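Protein HTP-2 (Caenorhabditis elegans, PDB 4TZM) is a meiotic HORMA domain protein of the chromosome axis that binds a closure motif of its partner HTP-3. Local coordinates at residues A[221-232]-A[243-251]. Numbering follows the deposited sequence.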
loop_
_atom_site.group_PDB
_atom_site.type_symbol
_atom_site.label_atom_id
_atom_site.label_comp_id
_atom_site.label_asym_id
_atom_site.label_seq_id
_atom_site.Cartn_x
_atom_site.Cartn_y
_atom_site.Cartn_z
ATOM N N TYR A 221 8.714 -10.267 -10.051
ATOM C CA TYR A 221 8.333 -11.539 -9.443
ATOM C C TYR A 221 7.419 -12.318 -10.384
ATOM O O TYR A 221 6.732 -11.736 -11.221
ATOM C CB TYR A 221 7.649 -11.330 -8.083
ATOM C CG TYR A 221 6.327 -10.586 -8.137
ATOM C CD1 TYR A 221 5.138 -11.253 -8.419
ATOM C CD2 TYR A 221 6.269 -9.222 -7.886
ATOM C CE1 TYR A 221 3.935 -10.578 -8.468
ATOM C CE2 TYR A 221 5.068 -8.541 -7.930
ATOM C CZ TYR A 221 3.906 -9.223 -8.221
ATOM O OH TYR A 221 2.710 -8.545 -8.266
ATOM N N THR A 222 7.419 -13.639 -10.243
ATOM C CA THR A 222 6.542 -14.491 -11.032
ATOM C C THR A 222 5.676 -15.319 -10.086
ATOM O O THR A 222 6.040 -15.531 -8.929
ATOM C CB THR A 222 7.347 -15.413 -11.976
ATOM O OG1 THR A 222 8.328 -14.640 -12.679
ATOM C CG2 THR A 222 6.434 -16.102 -12.981
ATOM N N LEU A 223 4.524 -15.768 -10.571
ATOM C CA LEU A 223 3.603 -16.546 -9.759
ATOM C C LEU A 223 3.557 -17.994 -10.225
ATOM O O LEU A 223 3.920 -18.294 -11.361
ATOM C CB LEU A 223 2.200 -15.935 -9.812
ATOM C CG LEU A 223 2.081 -14.442 -9.506
ATOM C CD1 LEU A 223 0.657 -13.959 -9.735
ATOM C CD2 LEU A 223 2.527 -14.162 -8.081
ATOM N N PRO A 224 3.128 -18.903 -9.337
ATOM C CA PRO A 224 2.774 -20.255 -9.775
ATOM C C PRO A 224 1.567 -20.206 -10.704
ATOM O O PRO A 224 0.911 -19.168 -10.796
ATOM C CB PRO A 224 2.436 -20.977 -8.467
ATOM C CG PRO A 224 3.157 -20.205 -7.417
ATOM C CD PRO A 224 3.118 -18.780 -7.870
ATOM N N ASP A 225 1.270 -21.311 -11.377
ATOM C CA ASP A 225 0.176 -21.326 -12.342
ATOM C C ASP A 225 -1.181 -21.558 -11.680
ATOM O O ASP A 225 -2.218 -21.182 -12.226
ATOM C CB ASP A 225 0.428 -22.388 -13.414
ATOM C CG ASP A 225 1.607 -22.043 -14.305
ATOM O OD1 ASP A 225 1.459 -21.156 -15.173
ATOM O OD2 ASP A 225 2.680 -22.660 -14.141
ATOM N N GLY A 226 -1.171 -22.165 -10.499
ATOM C CA GLY A 226 -2.407 -22.473 -9.803
ATOM C C GLY A 226 -2.594 -21.677 -8.527
ATOM O O GLY A 226 -3.420 -22.033 -7.684
ATOM N N ILE A 227 -1.833 -20.598 -8.381
ATOM C CA ILE A 227 -1.903 -19.794 -7.168
ATOM C C ILE A 227 -3.194 -18.976 -7.141
ATOM O O ILE A 227 -3.656 -18.485 -8.172
ATOM C CB ILE A 227 -0.657 -18.872 -7.029
ATOM C CG1 ILE A 227 -0.592 -18.263 -5.626
ATOM C CG2 ILE A 227 -0.631 -17.802 -8.117
ATOM C CD1 ILE A 227 0.761 -17.684 -5.276
ATOM N N GLN A 228 -3.790 -18.862 -5.958
ATOM C CA GLN A 228 -5.062 -18.166 -5.802
ATOM C C GLN A 228 -4.877 -16.659 -5.663
ATOM O O GLN A 228 -3.829 -16.191 -5.222
ATOM C CB GLN A 228 -5.827 -18.718 -4.596
ATOM C CG GLN A 228 -6.454 -20.087 -4.831
ATOM C CD GLN A 228 -7.511 -20.067 -5.924
ATOM O OE1 GLN A 228 -8.113 -19.030 -6.206
ATOM N NE2 GLN A 228 -7.737 -21.216 -6.549
ATOM N N SER A 229 -5.912 -15.911 -6.036
ATOM C CA SER A 229 -5.850 -14.452 -6.069
ATOM C C SER A 229 -7.082 -13.812 -5.435
ATOM O O SER A 229 -8.208 -14.064 -5.863
ATOM C CB SER A 229 -5.700 -13.964 -7.512
ATOM O OG SER A 229 -5.927 -12.569 -7.612
ATOM N N VAL A 230 -6.867 -12.975 -4.425
ATOM C CA VAL A 230 -7.971 -12.299 -3.753
ATOM C C VAL A 230 -7.737 -10.783 -3.681
ATOM O O VAL A 230 -6.614 -10.319 -3.504
ATOM C CB VAL A 230 -8.203 -12.882 -2.329
ATOM C CG1 VAL A 230 -7.041 -12.556 -1.401
ATOM C CG2 VAL A 230 -9.523 -12.389 -1.744
ATOM N N THR A 231 -8.813 -10.019 -3.845
ATOM C CA THR A 231 -8.752 -8.563 -3.828
ATOM C C THR A 231 -9.030 -8.020 -2.427
ATOM O O THR A 231 -10.035 -8.357 -1.810
ATOM C CB THR A 231 -9.761 -7.954 -4.831
ATOM O OG1 THR A 231 -9.429 -8.374 -6.160
ATOM C CG2 THR A 231 -9.748 -6.434 -4.767
ATOM N N ILE A 232 -8.128 -7.184 -1.927
ATOM C CA ILE A 232 -8.263 -6.616 -0.589
ATOM C C ILE A 232 -9.112 -5.353 -0.630
ATOM O O ILE A 232 -9.928 -5.109 0.262
ATOM C CB ILE A 232 -6.880 -6.293 0.033
ATOM C CG1 ILE A 232 -6.158 -7.579 0.435
ATOM C CG2 ILE A 232 -7.014 -5.391 1.251
ATOM C CD1 ILE A 232 -5.374 -8.212 -0.680
ATOM N N HIS A 243 -4.706 -0.204 -6.166
ATOM C CA HIS A 243 -5.392 -1.490 -6.096
ATOM C C HIS A 243 -4.552 -2.501 -5.317
ATOM O O HIS A 243 -3.419 -2.804 -5.700
ATOM C CB HIS A 243 -5.691 -2.020 -7.495
ATOM C CG HIS A 243 -6.525 -3.262 -7.501
ATOM N ND1 HIS A 243 -6.050 -4.473 -7.956
ATOM C CD2 HIS A 243 -7.799 -3.482 -7.101
ATOM C CE1 HIS A 243 -7.002 -5.386 -7.843
ATOM N NE2 HIS A 243 -8.070 -4.809 -7.325
ATOM N N MET A 244 -5.115 -3.009 -4.223
ATOM C CA MET A 244 -4.427 -3.951 -3.342
ATOM C C MET A 244 -4.875 -5.389 -3.629
ATOM O O MET A 244 -6.074 -5.683 -3.689
ATOM C CB MET A 244 -4.682 -3.582 -1.874
ATOM C CG MET A 244 -3.823 -4.330 -0.856
ATOM S SD MET A 244 -2.069 -3.895 -0.907
ATOM C CE MET A 244 -1.400 -4.987 0.349
ATOM N N GLN A 245 -3.906 -6.277 -3.819
ATOM C CA GLN A 245 -4.184 -7.660 -4.188
ATOM C C GLN A 245 -3.301 -8.619 -3.404
ATOM O O GLN A 245 -2.235 -8.241 -2.925
ATOM C CB GLN A 245 -3.968 -7.866 -5.689
ATOM C CG GLN A 245 -5.234 -8.110 -6.486
ATOM C CD GLN A 245 -5.016 -7.989 -7.984
ATOM O OE1 GLN A 245 -3.982 -7.494 -8.433
ATOM N NE2 GLN A 245 -5.993 -8.438 -8.764
ATOM N N CYS A 246 -3.749 -9.863 -3.269
ATOM C CA CYS A 246 -2.950 -10.881 -2.602
ATOM C C CYS A 246 -2.970 -12.182 -3.386
ATOM O O CYS A 246 -4.031 -12.756 -3.629
ATOM C CB CYS A 246 -3.448 -11.123 -1.174
ATOM S SG CYS A 246 -2.586 -12.449 -0.280
ATOM N N TRP A 247 -1.789 -12.621 -3.804
ATOM C CA TRP A 247 -1.596 -13.969 -4.317
ATOM C C TRP A 247 -0.942 -14.779 -3.208
ATOM O O TRP A 247 -0.071 -14.269 -2.504
ATOM C CB TRP A 247 -0.724 -13.973 -5.573
ATOM C CG TRP A 247 -1.402 -13.448 -6.799
ATOM C CD1 TRP A 247 -2.257 -14.129 -7.616
ATOM C CD2 TRP A 247 -1.266 -12.138 -7.363
ATOM N NE1 TRP A 247 -2.670 -13.322 -8.648
ATOM C CE2 TRP A 247 -2.076 -12.094 -8.516
ATOM C CE3 TRP A 247 -0.543 -10.997 -7.003
ATOM C CZ2 TRP A 247 -2.181 -10.952 -9.311
ATOM C CZ3 TRP A 247 -0.648 -9.865 -7.795
ATOM C CH2 TRP A 247 -1.460 -9.852 -8.934
ATOM N N SER A 248 -1.354 -16.030 -3.033
ATOM C CA SER A 248 -0.808 -16.813 -1.931
ATOM C C SER A 248 -0.915 -18.323 -2.124
ATOM O O SER A 248 -1.921 -18.834 -2.613
ATOM C CB SER A 248 -1.497 -16.416 -0.621
ATOM O OG SER A 248 -0.815 -16.963 0.494
ATOM N N LYS A 249 0.144 -19.023 -1.734
ATOM C CA LYS A 249 0.126 -20.476 -1.659
ATOM C C LYS A 249 -0.690 -20.911 -0.449
ATOM O O LYS A 249 -1.217 -22.023 -0.404
ATOM C CB LYS A 249 1.547 -21.035 -1.556
ATOM C CG LYS A 249 2.323 -21.074 -2.861
ATOM C CD LYS A 249 1.681 -22.027 -3.855
ATOM C CE LYS A 249 2.707 -22.563 -4.842
ATOM N NZ LYS A 249 2.087 -23.411 -5.899
ATOM N N SER A 250 -0.796 -20.014 0.526
ATOM C CA SER A 250 -1.416 -20.323 1.810
ATOM C C SER A 250 -2.938 -20.163 1.793
ATOM O O SER A 250 -3.580 -20.162 2.846
ATOM C CB SER A 250 -0.817 -19.434 2.904
ATOM O OG SER A 250 0.599 -19.495 2.897
ATOM N N MET A 251 -3.511 -20.036 0.598
ATOM C CA MET A 251 -4.949 -19.824 0.457
ATOM C C MET A 251 -5.670 -21.113 0.066
ATOM O O MET A 251 -5.591 -21.562 -1.079
ATOM C CB MET A 251 -5.226 -18.730 -0.580
ATOM C CG MET A 251 -6.581 -18.049 -0.430
ATOM S SD MET A 251 -6.885 -16.821 -1.715
ATOM C CE MET A 251 -5.350 -15.895 -1.692
#
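Val230 and Cys246 face each other as a hydrogen-bonded pair of an antiparallel hairpin. Both backbone donors and both carbonyls of the pair are used. Val230 N gives to Cys246 O at 3.0 Å, in a nearly straight bond (171° at the hydrogen). Cys246 N returns one to Val230 O at 2.9 Å. Two residues on, Ile232 N donates to Met244 O, but from above the carbonyl plane. At the other end the ladder frays: Ser248 N reaches Gln228 O only weakly, at 3.3 Å. That oxygen also receives a CA-H contact from Trp247, and Ser229 CA makes a similar one to Cys246 O.

Leu223 CD1 sits over one face of the Trp247 indole, 3.4 Å from the centre of its five-membered ring, a CH-pi contact. Ser229 CB lies 3.3 Å from Trp247 NE1. Ser229 OG is also near NE1, but the angle is too poor for a hydrogen bond. Tyr221 OH touches Trp247 CZ3, while its hydrogen bond goes to Glu107.

Val230 and Cys246 point to the face opposite Trp247. There, with chi3 at -48°, the bent end of Met251, beyond the strand, brings its CE to Val230 CG1. Its SD lies against Gln228 CB. Ser248 OG accepts from Ser250 N, closing an ST turn, and is also hydrogen-bonded to Glu123.

The hairpin belongs to the larger antiparallel sheet of the HORMA domain, and probably to the safety belt that closes over bound peptides, as in Mad2. Strand 240-248 runs between strand 228-235 and strand 123-133, where Gln245 bonds to Ser126 and His243 to Lys128 through their backbones. Helix 164-185 packs on the hairpin: Leu181 meets Val230 and Cys246, and Ile174 and Val178 meet Ile232. Tyr221 touches Ser109 and Val111 of strand 105-113.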